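Local coordinates for nitroreductase family protein (Clostridium novyi, PDB 3G14) that probably acts as an oxidoreductase of the nitroreductase family, whose members typically use bound FMN to reduce their substrates, at residues K26-A37 / H110-Y120. Residues are numbered along the deposited sequence; the frame is centred on the assembly and turned at random. Where two conformers were deposited one is given.
Sequences KLLKIIDMAMRA and HIVLGATDEGY. With ACT (acetate ion), chain G.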
loop_
_atom_site.group_PDB
_atom_site.type_symbol
_atom_site.label_atom_id
_atom_site.label_comp_id
_atom_site.label_asym_id
_atom_site.label_seq_id
_atom_site.Cartn_x
_atom_site.Cartn_y
_atom_site.Cartn_z
ATOM N N LYS B 26 13.704 -13.636 9.888
ATOM C CA LYS B 26 12.343 -13.404 9.390
ATOM C C LYS B 26 12.036 -11.915 9.350
ATOM O O LYS B 26 11.525 -11.429 8.356
ATOM C CB LYS B 26 11.298 -14.140 10.222
ATOM C CG LYS B 26 11.333 -15.683 10.166
ATOM C CD LYS B 26 10.001 -16.230 10.693
ATOM C CE LYS B 26 10.039 -17.683 11.120
ATOM N NZ LYS B 26 11.109 -18.437 10.485
ATOM N N LEU B 27 12.376 -11.182 10.408
ATOM C CA LEU B 27 12.260 -9.713 10.392
ATOM C C LEU B 27 13.003 -9.067 9.217
ATOM O O LEU B 27 12.474 -8.159 8.542
ATOM C CB LEU B 27 12.824 -9.124 11.675
ATOM C CG LEU B 27 12.756 -7.589 11.807
ATOM C CD1 LEU B 27 11.311 -7.055 11.723
ATOM C CD2 LEU B 27 13.438 -7.179 13.077
ATOM N N LEU B 28 14.231 -9.500 8.967
ATOM C CA LEU B 28 14.953 -8.842 7.910
ATOM C C LEU B 28 14.356 -9.180 6.525
ATOM O O LEU B 28 14.413 -8.345 5.635
ATOM C CB LEU B 28 16.450 -9.082 8.011
ATOM C CG LEU B 28 17.110 -8.502 9.278
ATOM C CD1 LEU B 28 18.560 -8.935 9.335
ATOM C CD2 LEU B 28 17.011 -6.963 9.365
ATOM N N LYS B 29 13.749 -10.361 6.374
ATOM C CA LYS B 29 13.013 -10.724 5.136
ATOM C C LYS B 29 11.766 -9.837 4.936
ATOM O O LYS B 29 11.498 -9.388 3.836
ATOM C CB LYS B 29 12.604 -12.202 5.117
ATOM C CG LYS B 29 13.742 -13.165 4.793
ATOM C CD LYS B 29 13.217 -14.599 4.487
ATOM C CE LYS B 29 13.072 -15.444 5.754
ATOM N NZ LYS B 29 12.236 -16.684 5.575
ATOM N N ILE B 30 11.033 -9.572 6.014
ATOM C CA ILE B 30 9.889 -8.628 5.989
ATOM C C ILE B 30 10.359 -7.232 5.520
ATOM O O ILE B 30 9.754 -6.595 4.626
ATOM C CB ILE B 30 9.215 -8.606 7.388
ATOM C CG1 ILE B 30 8.642 -10.002 7.701
ATOM C CG2 ILE B 30 8.133 -7.524 7.475
ATOM C CD1 ILE B 30 8.308 -10.224 9.191
ATOM N N ILE B 31 11.459 -6.739 6.108
ATOM C CA ILE B 31 11.957 -5.431 5.707
ATOM C C ILE B 31 12.401 -5.431 4.229
ATOM O O ILE B 31 12.182 -4.468 3.487
ATOM C CB ILE B 31 13.086 -4.902 6.638
ATOM C CG1 ILE B 31 12.607 -4.825 8.107
ATOM C CG2 ILE B 31 13.523 -3.483 6.176
ATOM C CD1 ILE B 31 11.341 -3.938 8.393
ATOM N N ASP B 32 13.072 -6.500 3.800
ATOM C CA ASP B 32 13.431 -6.675 2.402
ATOM C C ASP B 32 12.220 -6.599 1.462
ATOM O O ASP B 32 12.282 -5.961 0.419
ATOM C CB ASP B 32 14.137 -8.010 2.198
ATOM C CG ASP B 32 14.625 -8.180 0.792
ATOM O OD1 ASP B 32 15.517 -7.412 0.367
ATOM O OD2 ASP B 32 14.101 -9.068 0.113
HETATM N N MSE B 33 11.116 -7.216 1.855
HETATM C CA MSE B 33 9.886 -7.083 1.069
HETATM C C MSE B 33 9.467 -5.621 0.932
HETATM O O MSE B 33 9.108 -5.199 -0.140
HETATM C CB MSE B 33 8.799 -7.986 1.629
HETATM C CG MSE B 33 9.231 -9.480 1.422
HETATM SE SE MSE B 33 7.886 -10.709 2.048
HETATM C CE MSE B 33 9.040 -11.859 3.120
ATOM N N ALA B 34 9.572 -4.837 1.990
ATOM C CA ALA B 34 9.323 -3.400 1.909
ATOM C C ALA B 34 10.309 -2.678 0.997
ATOM O O ALA B 34 9.920 -1.792 0.226
ATOM C CB ALA B 34 9.302 -2.777 3.310
HETATM N N MSE B 35 11.584 -3.062 1.067
HETATM C CA MSE B 35 12.623 -2.457 0.232
HETATM C C MSE B 35 12.312 -2.678 -1.248
HETATM O O MSE B 35 12.722 -1.879 -2.093
HETATM C CB MSE B 35 13.996 -3.026 0.564
HETATM C CG MSE B 35 14.494 -2.685 1.957
HETATM SE SE MSE B 35 14.802 -0.815 2.248
HETATM C CE MSE B 35 13.047 -0.303 2.864
ATOM N N ARG B 36 11.592 -3.757 -1.557
ATOM C CA ARG B 36 11.281 -4.101 -2.960
ATOM C C ARG B 36 9.966 -3.483 -3.444
ATOM O O ARG B 36 9.503 -3.776 -4.563
ATOM C CB ARG B 36 11.221 -5.613 -3.102
ATOM C CG ARG B 36 12.574 -6.278 -2.983
ATOM C CD ARG B 36 12.367 -7.767 -2.945
ATOM N NE ARG B 36 13.584 -8.495 -2.592
ATOM C CZ ARG B 36 14.554 -8.843 -3.435
ATOM N NH1 ARG B 36 14.500 -8.558 -4.727
ATOM N NH2 ARG B 36 15.587 -9.526 -2.973
ATOM N N ALA B 37 9.369 -2.617 -2.636
ATOM C CA ALA B 37 8.088 -2.005 -2.986
ATOM C C ALA B 37 8.342 -0.983 -4.103
ATOM O O ALA B 37 9.435 -0.383 -4.157
ATOM C CB ALA B 37 7.468 -1.340 -1.776
ATOM N N HIS B 110 3.564 -4.051 2.352
ATOM C CA HIS B 110 4.555 -5.111 2.152
ATOM C C HIS B 110 5.029 -5.670 3.514
ATOM O O HIS B 110 5.192 -6.891 3.667
ATOM C CB HIS B 110 5.752 -4.637 1.270
ATOM C CG HIS B 110 5.441 -4.567 -0.199
ATOM N ND1 HIS B 110 6.357 -4.917 -1.178
ATOM C CD2 HIS B 110 4.347 -4.116 -0.857
ATOM C CE1 HIS B 110 5.803 -4.741 -2.372
ATOM N NE2 HIS B 110 4.595 -4.244 -2.205
ATOM N N ILE B 111 5.217 -4.779 4.496
ATOM C CA ILE B 111 5.577 -5.196 5.890
ATOM C C ILE B 111 4.493 -6.116 6.429
ATOM O O ILE B 111 4.763 -7.243 6.893
ATOM C CB ILE B 111 5.684 -3.987 6.857
ATOM C CG1 ILE B 111 6.798 -3.013 6.430
ATOM C CG2 ILE B 111 5.908 -4.465 8.318
ATOM C CD1 ILE B 111 8.186 -3.531 6.633
ATOM N N VAL B 112 3.262 -5.615 6.357
ATOM C CA VAL B 112 2.084 -6.319 6.884
ATOM C C VAL B 112 1.881 -7.676 6.202
ATOM O O VAL B 112 1.742 -8.715 6.868
ATOM C CB VAL B 112 0.821 -5.395 6.813
ATOM C CG1 VAL B 112 -0.497 -6.204 6.907
ATOM C CG2 VAL B 112 0.916 -4.283 7.865
ATOM N N LEU B 113 1.879 -7.687 4.872
ATOM C CA LEU B 113 1.725 -8.960 4.183
ATOM C C LEU B 113 2.918 -9.901 4.393
ATOM O O LEU B 113 2.766 -11.134 4.535
ATOM C CB LEU B 113 1.472 -8.720 2.708
ATOM C CG LEU B 113 0.177 -8.027 2.357
ATOM C CD1 LEU B 113 0.236 -7.661 0.888
ATOM C CD2 LEU B 113 -1.078 -8.928 2.711
ATOM N N GLY B 114 4.118 -9.345 4.413
ATOM C CA GLY B 114 5.292 -10.149 4.688
ATOM C C GLY B 114 5.285 -10.770 6.083
ATOM O O GLY B 114 5.646 -11.942 6.246
ATOM N N ALA B 115 4.848 -9.992 7.083
ATOM C CA ALA B 115 4.645 -10.536 8.453
ATOM C C ALA B 115 3.734 -11.740 8.437
ATOM O O ALA B 115 4.044 -12.746 9.057
ATOM C CB ALA B 115 4.060 -9.485 9.405
ATOM N N THR B 116 2.586 -11.612 7.770
ATOM C CA THR B 116 1.637 -12.708 7.635
ATOM C C THR B 116 2.294 -13.963 7.030
ATOM O O THR B 116 2.153 -15.072 7.558
ATOM C CB THR B 116 0.443 -12.299 6.760
ATOM O OG1 THR B 116 -0.138 -11.083 7.265
ATOM C CG2 THR B 116 -0.585 -13.434 6.713
ATOM N N ASP B 117 3.010 -13.769 5.924
ATOM C CA ASP B 117 3.820 -14.821 5.279
ATOM C C ASP B 117 4.801 -15.520 6.223
ATOM O O ASP B 117 5.039 -16.724 6.068
ATOM C CB ASP B 117 4.554 -14.186 4.072
ATOM C CG ASP B 117 5.448 -15.141 3.340
ATOM O OD1 ASP B 117 4.941 -16.117 2.779
ATOM O OD2 ASP B 117 6.672 -14.907 3.332
ATOM N N GLU B 118 5.394 -14.770 7.150
ATOM C CA GLU B 118 6.386 -15.298 8.107
ATOM C C GLU B 118 5.750 -15.812 9.409
ATOM O O GLU B 118 6.458 -16.257 10.312
ATOM C CB GLU B 118 7.458 -14.235 8.422
ATOM C CG GLU B 118 8.281 -13.728 7.226
ATOM C CD GLU B 118 9.055 -14.787 6.474
ATOM O OE1 GLU B 118 9.365 -15.830 7.061
ATOM O OE2 GLU B 118 9.376 -14.535 5.284
ATOM N N GLY B 119 4.420 -15.778 9.490
ATOM C CA GLY B 119 3.697 -16.372 10.603
ATOM C C GLY B 119 3.488 -15.423 11.756
ATOM O O GLY B 119 3.267 -15.860 12.902
ATOM N N TYR B 120 3.554 -14.126 11.442
ATOM C CA TYR B 120 3.380 -13.057 12.413
ATOM C C TYR B 120 2.113 -12.245 12.154
ATOM O O TYR B 120 1.746 -11.985 11.019
ATOM C CB TYR B 120 4.609 -12.129 12.422
ATOM C CG TYR B 120 5.908 -12.806 12.835
ATOM C CD1 TYR B 120 5.984 -13.566 13.996
ATOM C CD2 TYR B 120 7.059 -12.651 12.066
ATOM C CE1 TYR B 120 7.179 -14.187 14.366
ATOM C CE2 TYR B 120 8.266 -13.261 12.424
ATOM C CZ TYR B 120 8.318 -14.032 13.573
ATOM O OH TYR B 120 9.508 -14.627 13.928
HETATM C C ACT G . 9.732 -17.010 2.632
HETATM O O ACT G . 8.493 -16.870 2.588
HETATM O OXT ACT G . 10.285 -16.495 3.619
HETATM C CH3 ACT G . 10.521 -17.717 1.569
#
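Ile30 presses its CG1 and CD1 branch between Gly114, Ala115 and Glu118, while CG2, anti to the backbone N, lies 3.9 Å from CG2 of Ile111 in one of that residue's two conformers. Its branched, wholly apolar side chain suits a seam between helix segments 26-35 and 110-117, which run roughly antiparallel, their axes at 144° and 8.0 Å apart at closest approach. Gly114 permits that closeness: lacking a side chain, it lets the selenium of selenomethionine Met33 settle 3.7 Å from its CA. In the same conformer, CD1 of Ile111 meets both Ala34 CB and Ile31 CD1. The pair packs on the central mixed sheet, Ala34 against Phe48 and Ala115 against Leu151.

Polar contacts close both ends. At one, His110 ND1 donates to Met33 O over 3.0 Å, nearly in the plane of its own ring but well above the carbonyl plane; Arg36 N reaches the same oxygen from the opposite face. Ala37 CB lies over one face of the imidazole in a CH-pi contact, 3.9 Å from the ring centroid. At the other, Lys29 NZ makes a 3.3 Å salt bridge to Glu118 OE1, its hydrogen bond weak, and bonds an acetate probably from the crystallisation liquor. Lys26 sets CB at the edge of the Tyr120 ring, whose hydroxyl bonds Asp23 N.

His110 NE2 bonds a Glu109 carboxylate oxygen of the second subunit, linking the C-terminal end of helix 24-35 to it.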